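Local atomic coordinates of subclass B3 metallo-beta-lactamase (Sphingobium indicum, PDB entry 7LUU), a protein that probably hydrolyses beta-lactam antibiotics with two zinc ions, as a subclass B3 metallo-beta-lactamase whose active site unusually includes a glutamic acid. Residues V64-S68 / R216-I220; A140-R146 / V173-M179; R233-T237 / R297-R302; Y252-G256 / C283-A287. All coordinates share one frame; numbering follows the deposited sequence. Where two conformers were deposited one is given.

Contact 1: V64-S68 / R216-I220; sequences VFGNS and RCKAI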
loop_
_atom_site.group_PDB
_atom_site.type_symbol
_atom_site.label_atom_id
_atom_site.label_comp_id
_atom_site.label_asym_id
_atom_site.label_seq_id
_atom_site.Cartn_x
_atom_site.Cartn_y
_atom_site.Cartn_z
ATOM N N VAL A 64 -0.271 6.828 -15.392
ATOM C CA VAL A 64 1.012 6.148 -15.326
ATOM C C VAL A 64 1.299 5.536 -16.681
ATOM O O VAL A 64 2.290 5.861 -17.341
ATOM C CB VAL A 64 0.993 5.064 -14.234
ATOM C CG1 VAL A 64 2.308 4.271 -14.147
ATOM C CG2 VAL A 64 0.836 5.719 -12.826
ATOM N N PHE A 65 0.419 4.644 -17.104
ATOM C CA PHE A 65 0.561 4.001 -18.393
ATOM C C PHE A 65 -0.786 3.342 -18.661
ATOM O O PHE A 65 -1.410 2.803 -17.746
ATOM C CB PHE A 65 1.676 2.947 -18.387
ATOM C CG PHE A 65 1.966 2.389 -19.727
ATOM C CD1 PHE A 65 2.725 3.132 -20.629
ATOM C CD2 PHE A 65 1.516 1.121 -20.095
ATOM C CE1 PHE A 65 3.025 2.625 -21.897
ATOM C CE2 PHE A 65 1.835 0.593 -21.396
ATOM C CZ PHE A 65 2.531 1.359 -22.282
ATOM N N GLY A 66 -1.254 3.439 -19.886
ATOM C CA GLY A 66 -2.454 2.637 -20.139
ATOM C C GLY A 66 -3.617 3.146 -19.347
ATOM O O GLY A 66 -3.823 4.340 -19.193
ATOM N N ASN A 67 -4.278 2.173 -18.722
ATOM C CA ASN A 67 -5.466 2.312 -17.917
ATOM C C ASN A 67 -5.181 2.669 -16.466
ATOM O O ASN A 67 -6.106 2.677 -15.664
ATOM C CB ASN A 67 -6.274 0.994 -17.989
ATOM C CG ASN A 67 -5.574 -0.277 -17.300
ATOM O OD1 ASN A 67 -4.409 -0.305 -16.887
ATOM N ND2 ASN A 67 -6.343 -1.376 -17.279
ATOM N N SER A 68 -3.927 2.954 -16.118
ATOM C CA SER A 68 -3.532 3.009 -14.719
ATOM C C SER A 68 -3.077 4.418 -14.404
ATOM O O SER A 68 -2.318 5.028 -15.187
ATOM C CB SER A 68 -2.349 1.991 -14.497
ATOM O OG SER A 68 -2.895 0.649 -14.662
ATOM N N ARG A 216 1.405 -2.542 -26.632
ATOM C CA ARG A 216 2.552 -2.534 -25.725
ATOM C C ARG A 216 2.035 -2.600 -24.301
ATOM O O ARG A 216 1.099 -1.870 -23.976
ATOM C CB ARG A 216 3.400 -1.276 -25.900
ATOM C CG ARG A 216 3.886 -1.110 -27.349
ATOM C CD ARG A 216 5.163 -0.262 -27.397
ATOM N NE ARG A 216 4.986 1.025 -26.716
ATOM C CZ ARG A 216 5.563 1.371 -25.565
ATOM N NH1 ARG A 216 6.394 0.532 -24.933
ATOM N NH2 ARG A 216 5.325 2.578 -25.064
ATOM N N CYS A 217 2.561 -3.545 -23.518
ATOM C CA CYS A 217 2.129 -3.688 -22.143
ATOM C C CYS A 217 3.323 -3.507 -21.228
ATOM O O CYS A 217 4.456 -3.831 -21.587
ATOM C CB CYS A 217 1.526 -5.032 -21.813
ATOM S SG CYS A 217 0.020 -5.399 -22.877
ATOM N N LYS A 218 3.046 -2.967 -20.049
ATOM C CA LYS A 218 4.077 -2.810 -19.020
ATOM C C LYS A 218 3.588 -3.464 -17.749
ATOM O O LYS A 218 2.418 -3.309 -17.377
ATOM C CB LYS A 218 4.390 -1.369 -18.679
ATOM C CG LYS A 218 5.104 -0.648 -19.830
ATOM C CD LYS A 218 5.511 0.779 -19.316
ATOM C CE LYS A 218 6.040 1.689 -20.411
ATOM N NZ LYS A 218 7.404 1.160 -20.716
ATOM N N ALA A 219 4.482 -4.148 -17.075
ATOM C CA ALA A 219 4.204 -4.773 -15.797
ATOM C C ALA A 219 4.373 -3.757 -14.675
ATOM O O ALA A 219 5.496 -3.256 -14.453
ATOM C CB ALA A 219 5.179 -5.923 -15.585
ATOM N N ILE A 220 3.270 -3.406 -13.992
ATOM C CA ILE A 220 3.323 -2.410 -12.922
ATOM C C ILE A 220 3.316 -3.151 -11.581
ATOM O O ILE A 220 2.563 -4.129 -11.369
ATOM C CB ILE A 220 2.112 -1.455 -12.998
ATOM C CG1 ILE A 220 2.127 -0.741 -14.386
ATOM C CG2 ILE A 220 2.182 -0.447 -11.896
ATOM C CD1 ILE A 220 0.919 0.286 -14.483
#
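F65 and K218 carry this contact, their side chains crossing at about a right angle. The lysine lays its methylene chain over one face of the phenyl ring: CD of K218 stands 3.8 Å from the centroid of the F65 ring and 9° off its normal, a CH-pi contact over the ring centre, and CE of K218 comes to 3.5 Å from CE1 of F65. The bend at the last torsion of the lysine chain leaves the ammonium NZ 5.2 Å from the F65 centroid, so any cation-pi attraction is weak at most. With CG of F65 anti to the backbone N (chi1 -173°), the ring reaches across to strand 216-223, where the carbonyl O of R216 lies in the ring plane, 3.6 Å from CE2 of F65. CZ of F65 lies over one face of the R216 guanidinium, the two planes 71° apart, so the ring offers its rim to the flat cation. Further along, CD1 of I220 is the shared apolar tip, 3.7 Å from CB of S68 and 4.2 Å from CG1 of V64. V64 and F65 both face S68 across a classic beta bulge, closed by a type II' turn from F65 to S68 with G66 at positive phi. The hydroxyl of S68 is hydrogen-bonded to NE1 of W209. C217 is tied to C212 by a disulfide. The contact joins strand 62-65, at the border of the seven-stranded sheet, to strand 216-223 of the six-stranded sheet, where it runs between strands 205-213 and 262-265.

Contact 2: A140-R146 / V173-M179; sequences ATVVASR and VSRLRVM. With SO4 (sulfate ion), chain B.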
loop_
_atom_site.group_PDB
_atom_site.type_symbol
_atom_site.label_atom_id
_atom_site.label_comp_id
_atom_site.label_asym_id
_atom_site.label_seq_id
_atom_site.Cartn_x
_atom_site.Cartn_y
_atom_site.Cartn_z
ATOM N N ALA A 140 -17.319 -0.117 -2.713
ATOM C CA ALA A 140 -16.262 -1.056 -3.041
ATOM C C ALA A 140 -16.049 -2.093 -1.925
ATOM O O ALA A 140 -16.202 -1.806 -0.739
ATOM C CB ALA A 140 -14.927 -0.307 -3.313
ATOM N N THR A 141 -15.505 -3.249 -2.336
ATOM C CA THR A 141 -15.010 -4.278 -1.449
ATOM C C THR A 141 -13.529 -4.042 -1.215
ATOM O O THR A 141 -12.808 -3.773 -2.169
ATOM C CB THR A 141 -15.216 -5.658 -2.085
ATOM O OG1 THR A 141 -16.633 -5.916 -2.019
ATOM C CG2 THR A 141 -14.512 -6.772 -1.229
ATOM N N VAL A 142 -13.089 -4.160 0.056
ATOM C CA VAL A 142 -11.687 -3.945 0.400
ATOM C C VAL A 142 -10.978 -5.269 0.338
ATOM O O VAL A 142 -11.480 -6.272 0.876
ATOM C CB VAL A 142 -11.578 -3.320 1.808
ATOM C CG1 VAL A 142 -10.074 -3.075 2.147
ATOM C CG2 VAL A 142 -12.314 -2.021 1.797
ATOM N N VAL A 143 -9.785 -5.271 -0.244
ATOM C CA VAL A 143 -9.081 -6.526 -0.531
ATOM C C VAL A 143 -7.737 -6.483 0.151
ATOM O O VAL A 143 -7.017 -5.492 0.020
ATOM C CB VAL A 143 -8.875 -6.687 -2.044
ATOM C CG1 VAL A 143 -8.213 -8.039 -2.291
ATOM C CG2 VAL A 143 -10.201 -6.570 -2.835
ATOM N N ALA A 144 -7.390 -7.558 0.893
ATOM C CA ALA A 144 -6.138 -7.549 1.662
ATOM C C ALA A 144 -5.651 -8.982 1.861
ATOM O O ALA A 144 -6.343 -9.945 1.542
ATOM C CB ALA A 144 -6.309 -6.890 3.034
ATOM N N SER A 145 -4.469 -9.097 2.423
ATOM C CA SER A 145 -4.003 -10.386 2.912
ATOM C C SER A 145 -4.790 -10.834 4.131
ATOM O O SER A 145 -5.569 -10.077 4.745
ATOM C CB SER A 145 -2.534 -10.310 3.269
ATOM O OG SER A 145 -2.365 -9.495 4.404
ATOM N N ARG A 146 -4.571 -12.095 4.500
ATOM C CA ARG A 146 -5.225 -12.627 5.701
ATOM C C ARG A 146 -4.887 -11.785 6.945
ATOM O O ARG A 146 -5.793 -11.334 7.663
ATOM C CB ARG A 146 -4.855 -14.114 5.895
ATOM C CG ARG A 146 -5.621 -14.698 7.119
ATOM C CD ARG A 146 -5.225 -16.148 7.374
ATOM N NE ARG A 146 -3.823 -16.225 7.810
ATOM C CZ ARG A 146 -3.420 -16.125 9.082
ATOM N NH1 ARG A 146 -2.147 -16.193 9.343
ATOM N NH2 ARG A 146 -4.277 -15.914 10.082
ATOM N N VAL A 173 -12.558 -1.356 8.970
ATOM C CA VAL A 173 -13.181 -1.793 7.732
ATOM C C VAL A 173 -13.891 -3.103 8.001
ATOM O O VAL A 173 -13.302 -4.014 8.581
ATOM C CB VAL A 173 -12.097 -2.039 6.647
ATOM C CG1 VAL A 173 -12.699 -2.598 5.303
ATOM C CG2 VAL A 173 -11.306 -0.817 6.381
ATOM N N SER A 174 -15.059 -3.267 7.419
ATOM C CA SER A 174 -15.761 -4.520 7.623
ATOM C C SER A 174 -15.929 -5.320 6.345
ATOM O O SER A 174 -16.005 -6.546 6.417
ATOM C CB SER A 174 -17.144 -4.259 8.258
ATOM O OG SER A 174 -17.784 -3.149 7.636
ATOM N N ARG A 175 -15.954 -4.672 5.174
ATOM C CA ARG A 175 -16.378 -5.331 3.925
ATOM C C ARG A 175 -15.095 -5.774 3.234
ATOM O O ARG A 175 -14.530 -4.997 2.443
ATOM C CB ARG A 175 -17.161 -4.378 3.009
ATOM C CG ARG A 175 -17.692 -5.002 1.677
ATOM C CD ARG A 175 -18.251 -3.949 0.719
ATOM N NE ARG A 175 -19.364 -3.177 1.283
ATOM C CZ ARG A 175 -19.452 -1.839 1.289
ATOM N NH1 ARG A 175 -18.509 -1.067 0.726
ATOM N NH2 ARG A 175 -20.551 -1.266 1.843
ATOM N N LEU A 176 -14.672 -7.041 3.490
ATOM C CA LEU A 176 -13.281 -7.479 3.257
ATOM C C LEU A 176 -13.218 -8.788 2.497
ATOM O O LEU A 176 -13.948 -9.748 2.811
ATOM C CB LEU A 176 -12.530 -7.721 4.549
ATOM C CG LEU A 176 -12.057 -6.415 5.186
ATOM C CD1 LEU A 176 -11.910 -6.575 6.655
ATOM C CD2 LEU A 176 -10.737 -6.027 4.619
ATOM N N ARG A 177 -12.327 -8.844 1.524
ATOM C CA ARG A 177 -12.043 -10.030 0.755
ATOM C C ARG A 177 -10.585 -10.324 0.990
ATOM O O ARG A 177 -9.760 -9.424 0.828
ATOM C CB ARG A 177 -12.250 -9.782 -0.740
ATOM C CG ARG A 177 -11.752 -10.939 -1.622
ATOM C CD ARG A 177 -12.214 -10.647 -3.048
ATOM N NE ARG A 177 -11.664 -11.560 -4.022
ATOM C CZ ARG A 177 -12.203 -11.737 -5.230
ATOM N NH1 ARG A 177 -11.665 -12.589 -6.097
ATOM N NH2 ARG A 177 -13.304 -11.061 -5.558
ATOM N N VAL A 178 -10.269 -11.552 1.399
ATOM C CA VAL A 178 -8.872 -11.940 1.629
ATOM C C VAL A 178 -8.306 -12.587 0.367
ATOM O O VAL A 178 -8.919 -13.505 -0.202
ATOM C CB VAL A 178 -8.774 -12.911 2.805
ATOM C CG1 VAL A 178 -7.392 -13.531 2.929
ATOM C CG2 VAL A 178 -9.134 -12.175 4.080
ATOM N N MET A 179 -7.125 -12.143 -0.053
ATOM C CA MET A 179 -6.344 -12.864 -1.084
ATOM C C MET A 179 -5.176 -13.601 -0.471
ATOM O O MET A 179 -4.465 -13.051 0.372
ATOM C CB MET A 179 -5.727 -11.893 -2.038
ATOM C CG MET A 179 -6.719 -11.088 -2.395
ATOM S SD MET A 179 -7.420 -11.707 -3.775
ATOM C CE MET A 179 -6.722 -10.282 -4.524
HETATM S S SO4 B . -0.795 -16.638 6.011
HETATM O O1 SO4 B . -0.465 -17.700 6.955
HETATM O O2 SO4 B . -0.883 -15.377 6.738
HETATM O O3 SO4 B . 0.283 -16.561 5.022
HETATM O O4 SO4 B . -2.091 -16.901 5.387
HETATM O O HOH W 1 -3.146 -13.893 2.554
#
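V142 and V173 meet tip to tip, CG2 of V142 lying 3.6 Å from CG1 of V173, while CG1 of V142 runs beside CD2 of L176, both side chains pointing the same way. On the face of V143 and R177, M179 packs on CG1 of V143, though the distorted geometry of the methionine side chain makes the exact closeness doubtful. Outward from these side chains, four backbone bonds join the strands in parallel register, pairing V142 with L176, V143 with R177 and A144 with V178; among them R177 N donates to V142 O at 2.8 Å and A144 N to R177 O at 3.0 Å. At one end NH1 of R175 donates to A140 O (2.8 Å, 164°); A140 O lies in the guanidinium plane of R175, while NH1 stands 43° out of the carbonyl plane of A140. At the other, a water links R146 N with M179 O, and R146 holds a sulfate, probably from the crystallisation liquor, NE to O4 at 3.1 Å. S145 OG caps G148 N and bonds G203. Strand 141-144, helix 146-154 and edge strand 176-178 form a beta-alpha-beta crossover, a unit of the alpha-beta/beta-alpha sandwich of metallo-beta-lactamases.

Contact 3: R233-T237 / R297-R302; sequences RYRFT and RLAEER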
loop_
_atom_site.group_PDB
_atom_site.type_symbol
_atom_site.label_atom_id
_atom_site.label_comp_id
_atom_site.label_asym_id
_atom_site.label_seq_id
_atom_site.Cartn_x
_atom_site.Cartn_y
_atom_site.Cartn_z
ATOM N N ARG A 233 10.790 -0.128 22.039
ATOM C CA ARG A 233 11.216 -1.335 22.741
ATOM C C ARG A 233 11.171 -2.579 21.866
ATOM O O ARG A 233 11.607 -3.660 22.303
ATOM C CB ARG A 233 10.339 -1.583 23.974
ATOM C CG ARG A 233 10.441 -0.525 25.088
ATOM C CD ARG A 233 9.555 -0.912 26.267
ATOM N NE ARG A 233 8.238 -1.361 25.820
ATOM C CZ ARG A 233 7.854 -2.638 25.780
ATOM N NH1 ARG A 233 6.631 -2.961 25.360
ATOM N NH2 ARG A 233 8.706 -3.591 26.151
ATOM N N TYR A 234 10.650 -2.465 20.650
ATOM C CA TYR A 234 10.583 -3.635 19.782
ATOM C C TYR A 234 11.976 -4.045 19.333
ATOM O O TYR A 234 12.811 -3.193 19.010
ATOM C CB TYR A 234 9.757 -3.341 18.545
ATOM C CG TYR A 234 9.535 -4.512 17.615
ATOM C CD1 TYR A 234 8.531 -5.454 17.894
ATOM C CD2 TYR A 234 10.344 -4.694 16.490
ATOM C CE1 TYR A 234 8.309 -6.529 17.018
ATOM C CE2 TYR A 234 10.155 -5.771 15.607
ATOM C CZ TYR A 234 9.109 -6.680 15.893
ATOM O OH TYR A 234 8.896 -7.726 15.031
ATOM N N ARG A 235 12.228 -5.359 19.276
ATOM C CA ARG A 235 13.515 -5.818 18.764
ATOM C C ARG A 235 13.282 -6.775 17.615
ATOM O O ARG A 235 12.723 -7.870 17.799
ATOM C CB ARG A 235 14.343 -6.518 19.836
ATOM C CG ARG A 235 14.627 -5.563 21.031
ATOM C CD ARG A 235 15.703 -4.514 20.603
ATOM N NE ARG A 235 15.992 -3.651 21.745
ATOM C CZ ARG A 235 15.373 -2.490 21.962
ATOM N NH1 ARG A 235 14.420 -2.074 21.108
ATOM N NH2 ARG A 235 15.683 -1.752 23.044
ATOM N N PHE A 236 13.810 -6.413 16.450
ATOM C CA PHE A 236 13.781 -7.352 15.321
ATOM C C PHE A 236 14.640 -8.567 15.548
ATOM O O PHE A 236 14.418 -9.598 14.878
ATOM C CB PHE A 236 14.257 -6.631 14.045
ATOM C CG PHE A 236 13.238 -5.642 13.473
ATOM C CD1 PHE A 236 13.273 -4.284 13.892
ATOM C CD2 PHE A 236 12.323 -6.037 12.506
ATOM C CE1 PHE A 236 12.351 -3.344 13.329
ATOM C CE2 PHE A 236 11.365 -5.128 11.967
ATOM C CZ PHE A 236 11.411 -3.793 12.367
ATOM N N THR A 237 15.648 -8.465 16.443
ATOM C CA THR A 237 16.514 -9.598 16.748
ATOM C C THR A 237 15.949 -10.529 17.831
ATOM O O THR A 237 16.602 -11.544 18.146
ATOM C CB THR A 237 17.920 -9.116 17.183
ATOM O OG1 THR A 237 17.816 -8.206 18.277
ATOM C CG2 THR A 237 18.600 -8.422 15.992
ATOM N N ARG A 297 19.642 -1.949 11.048
ATOM C CA ARG A 297 18.811 -2.051 12.238
ATOM C C ARG A 297 19.225 -3.250 13.096
ATOM O O ARG A 297 19.365 -3.112 14.319
ATOM C CB ARG A 297 17.329 -2.125 11.841
ATOM C CG ARG A 297 16.403 -2.467 13.006
ATOM C CD ARG A 297 16.468 -1.436 14.116
ATOM N NE ARG A 297 15.648 -1.901 15.250
ATOM C CZ ARG A 297 14.450 -1.400 15.581
ATOM N NH1 ARG A 297 13.923 -0.341 14.921
ATOM N NH2 ARG A 297 13.787 -1.956 16.612
ATOM N N LEU A 298 19.445 -4.423 12.465
ATOM C CA LEU A 298 19.878 -5.611 13.213
ATOM C C LEU A 298 21.193 -5.350 13.906
ATOM O O LEU A 298 21.405 -5.771 15.050
ATOM C CB LEU A 298 19.976 -6.818 12.286
ATOM C CG LEU A 298 18.696 -7.275 11.566
ATOM C CD1 LEU A 298 19.065 -8.481 10.699
ATOM C CD2 LEU A 298 17.630 -7.694 12.512
ATOM N N ALA A 299 22.124 -4.713 13.211
ATOM C CA ALA A 299 23.408 -4.435 13.843
ATOM C C ALA A 299 23.218 -3.492 15.026
ATOM O O ALA A 299 23.876 -3.643 16.073
ATOM C CB ALA A 299 24.333 -3.825 12.806
ATOM N N GLU A 300 22.348 -2.486 14.862
ATOM C CA GLU A 300 22.089 -1.537 15.943
ATOM C C GLU A 300 21.633 -2.241 17.192
ATOM O O GLU A 300 22.020 -1.857 18.305
ATOM C CB GLU A 300 21.000 -0.517 15.549
ATOM C CG GLU A 300 21.516 0.532 14.593
ATOM C CD GLU A 300 20.394 1.405 13.963
ATOM O OE1 GLU A 300 19.175 1.038 14.036
ATOM O OE2 GLU A 300 20.759 2.450 13.365
ATOM N N GLU A 301 20.856 -3.307 17.034
ATOM C CA GLU A 301 20.343 -4.083 18.163
ATOM C C GLU A 301 21.368 -5.032 18.746
ATOM O O GLU A 301 21.061 -5.707 19.735
ATOM C CB GLU A 301 19.095 -4.909 17.730
ATOM C CG GLU A 301 17.914 -4.053 17.256
ATOM C CD GLU A 301 16.654 -4.866 17.071
ATOM O OE1 GLU A 301 16.625 -6.048 17.477
ATOM O OE2 GLU A 301 15.674 -4.287 16.536
ATOM N N ARG A 302 22.551 -5.153 18.131
ATOM C CA ARG A 302 23.544 -6.126 18.561
ATOM C C ARG A 302 24.798 -5.384 19.026
ATOM O O ARG A 302 25.875 -5.998 19.235
ATOM C CB ARG A 302 23.833 -7.140 17.438
ATOM C CG ARG A 302 22.711 -8.102 17.217
ATOM C CD ARG A 302 22.579 -9.023 18.427
ATOM N NE ARG A 302 21.616 -10.070 18.235
ATOM C CZ ARG A 302 21.336 -10.993 19.152
ATOM N NH1 ARG A 302 21.924 -11.025 20.349
ATOM N NH2 ARG A 302 20.439 -11.878 18.850
#
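R297, on the closing turns of helix 282-300, sets its guanidinium against the loop before helix 242-257, in a helix-to-loop contact at the surface of the metallo-beta-lactamase fold. CD1 of F236 sits over one guanidinium face, 3.5 Å from CZ of R297, with the planes 88° apart: the ring presents its edge to the flat cation. The bend at chi2 (61°) of R297 turns NE back to OE2 of E301, one turn on, in a 2.7 Å salt bridge. NH2 of R297 is bonded to S230. Next comes L298, whose CD2 packs against CG2 of T237 at 3.7 Å and CB of F236 at 3.9 Å. E301 then reaches into the loop on a chain extended beyond CG. Its OE2 takes the amide N of F236 at 2.8 Å on the syn lone pair while R297 NE holds the anti one, so this oxygen is gripped from two directions and the carboxylate plane is fixed. The other oxygen, OE1 of E301, accepts both T237 N at 2.8 Å and, nearly along its C-O axis, T237 OG1 at 2.6 Å. These donors would be expected to stabilise the negative charge. R302 lies more loosely beside T237, NE of the arginine 4.0 Å from CB of the threonine.

Contact 4: Y252-G256 / C283-A287; sequences YRRMG and CRSYA
M255 is the main projection between these two helices, burying the most surface of any residue here. Its side chain, bent at chi2 and chi3, curls so that the terminal methyl CE drops into the hollow between C283 and Y286, 3.8 Å from CB of C283 and 3.8 Å from CD2 of Y286. The tyrosine ring crosses the methionine obliquely, so this is a methyl against a ring carbon and not a stack. Lower on the same side chain, CB of M255 abuts the methyl of A287, the two CB atoms being 3.9 Å apart. That small methyl is a low bump fitted between M255 and Y252, with CD1 of the Y252 ring against CB of A287. C283 presses in from the other helix, its CB 3.4 Å from the carbonyl O of M255. The backbones come closest at G256 and R284, CA to CA 4.8 Å, and the aliphatic chain of R284 lies over the glycine, CG of R284 at 3.6 Å from CA of G256. R284 then bends at chi3 and NH1 donates to G256 O (3.3 Å, 154°), a rather long bond near the guanidinium plane. The tyrosine hydroxyls lead elsewhere, Y252 to S290 and Y286 to S224, and C283 is disulfide-bonded to C260. The axes of the segments 252-256 and 283-287 run at 161° to each other and approach to 8.4 Å: an antiparallel helix pair, helices 242-257 and 282-300, covering strands 216-223 and 262-265 on the outside of the alpha-beta/beta-alpha sandwich.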
loop_
_atom_site.group_PDB
_atom_site.type_symbol
_atom_site.label_atom_id
_atom_site.label_comp_id
_atom_site.label_asym_id
_atom_site.label_seq_id
_atom_site.Cartn_x
_atom_site.Cartn_y
_atom_site.Cartn_z
ATOM N N TYR A 252 12.223 -9.897 -0.107
ATOM C CA TYR A 252 13.320 -9.545 -1.000
ATOM C C TYR A 252 13.375 -10.512 -2.169
ATOM O O TYR A 252 13.604 -10.095 -3.313
ATOM C CB TYR A 252 14.648 -9.537 -0.238
ATOM C CG TYR A 252 14.655 -8.607 0.924
ATOM C CD1 TYR A 252 13.869 -7.469 0.920
ATOM C CD2 TYR A 252 15.468 -8.892 2.047
ATOM C CE1 TYR A 252 13.861 -6.609 2.011
ATOM C CE2 TYR A 252 15.499 -8.029 3.146
ATOM C CZ TYR A 252 14.700 -6.866 3.107
ATOM O OH TYR A 252 14.729 -6.028 4.212
ATOM N N ARG A 253 13.129 -11.803 -1.899
ATOM C CA ARG A 253 13.122 -12.814 -2.961
ATOM C C ARG A 253 11.971 -12.565 -3.933
ATOM O O ARG A 253 12.173 -12.600 -5.164
ATOM C CB ARG A 253 13.002 -14.237 -2.386
ATOM C CG ARG A 253 14.223 -14.710 -1.543
ATOM C CD ARG A 253 14.184 -16.237 -1.166
ATOM N NE ARG A 253 13.098 -16.603 -0.254
ATOM C CZ ARG A 253 13.189 -16.562 1.085
ATOM N NH1 ARG A 253 14.311 -16.168 1.674
ATOM N NH2 ARG A 253 12.168 -16.913 1.819
ATOM N N ARG A 254 10.799 -12.205 -3.396
ATOM C CA ARG A 254 9.644 -11.895 -4.239
ATOM C C ARG A 254 9.942 -10.686 -5.096
ATOM O O ARG A 254 9.709 -10.688 -6.320
ATOM C CB ARG A 254 8.397 -11.637 -3.385
ATOM C CG ARG A 254 7.212 -11.064 -4.184
ATOM C CD ARG A 254 6.773 -12.109 -5.240
ATOM N NE ARG A 254 6.541 -13.393 -4.573
ATOM C CZ ARG A 254 6.861 -14.585 -5.080
ATOM N NH1 ARG A 254 7.417 -14.684 -6.294
ATOM N NH2 ARG A 254 6.663 -15.692 -4.370
ATOM N N MET A 255 10.409 -9.603 -4.458
ATOM C CA MET A 255 10.624 -8.364 -5.209
ATOM C C MET A 255 11.736 -8.514 -6.259
ATOM O O MET A 255 11.683 -7.873 -7.306
ATOM C CB MET A 255 10.955 -7.232 -4.221
ATOM C CG MET A 255 9.755 -6.834 -3.411
ATOM S SD MET A 255 8.353 -6.136 -4.369
ATOM C CE MET A 255 9.136 -4.688 -4.928
ATOM N N GLY A 256 12.694 -9.401 -6.039
ATOM C CA GLY A 256 13.674 -9.720 -7.069
ATOM C C GLY A 256 13.125 -10.557 -8.215
ATOM O O GLY A 256 13.658 -10.474 -9.330
ATOM N N CYS A 283 12.449 -2.875 -9.032
ATOM C CA CYS A 283 12.006 -3.575 -7.844
ATOM C C CYS A 283 13.181 -4.174 -7.106
ATOM O O CYS A 283 13.154 -4.253 -5.876
ATOM C CB CYS A 283 11.010 -4.675 -8.217
ATOM S SG CYS A 283 9.342 -4.010 -8.653
ATOM N N ARG A 284 14.178 -4.645 -7.833
ATOM C CA ARG A 284 15.364 -5.194 -7.169
ATOM C C ARG A 284 16.081 -4.127 -6.343
ATOM O O ARG A 284 16.493 -4.397 -5.209
ATOM C CB ARG A 284 16.301 -5.851 -8.198
ATOM C CG ARG A 284 15.769 -7.248 -8.581
ATOM C CD ARG A 284 16.711 -7.971 -9.582
ATOM N NE ARG A 284 16.694 -7.377 -10.921
ATOM C CZ ARG A 284 15.743 -7.566 -11.853
ATOM N NH1 ARG A 284 14.635 -8.347 -11.632
ATOM N NH2 ARG A 284 15.898 -6.943 -13.031
ATOM N N SER A 285 16.217 -2.911 -6.884
ATOM C CA SER A 285 16.836 -1.810 -6.124
ATOM C C SER A 285 16.037 -1.461 -4.891
ATOM O O SER A 285 16.614 -1.139 -3.835
ATOM C CB SER A 285 17.000 -0.587 -7.017
ATOM O OG SER A 285 17.973 -0.932 -8.013
ATOM N N TYR A 286 14.722 -1.441 -5.031
ATOM C CA TYR A 286 13.851 -1.148 -3.900
ATOM C C TYR A 286 14.091 -2.152 -2.783
ATOM O O TYR A 286 14.162 -1.787 -1.606
ATOM C CB TYR A 286 12.406 -1.181 -4.383
ATOM C CG TYR A 286 11.295 -0.854 -3.382
ATOM C CD1 TYR A 286 11.068 0.453 -2.970
ATOM C CD2 TYR A 286 10.525 -1.881 -2.822
ATOM C CE1 TYR A 286 10.017 0.756 -2.084
ATOM C CE2 TYR A 286 9.487 -1.598 -1.932
ATOM C CZ TYR A 286 9.268 -0.298 -1.550
ATOM O OH TYR A 286 8.220 0.022 -0.740
ATOM N N ALA A 287 14.138 -3.441 -3.133
ATOM C CA ALA A 287 14.405 -4.476 -2.121
ATOM C C ALA A 287 15.785 -4.294 -1.507
ATOM O O ALA A 287 15.947 -4.455 -0.303
ATOM C CB ALA A 287 14.295 -5.850 -2.744
#

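Contacts 3 and 4 share helix 282-300: contact 4 holds its first turns against helix 242-257 and contact 3 holds its last turns to the loop before that helix, centres about 22 Å apart. Contacts 1 and 3 lie on opposite sides of the chain's centre, their centres about 39 Å apart. Contact 1 involves strand 216-223, against which contact 4 packs, nearest atoms about 7 Å apart. Contact 2 belongs to the seven-stranded sheet that also contains strand 62-65 of contact 1. The zinc site lies nearest contact 4, the Y286 side chain about 9 Å from a zinc ion. The F236 side chain is about 11 Å from a zinc ion, the S145 side chain about 13 Å.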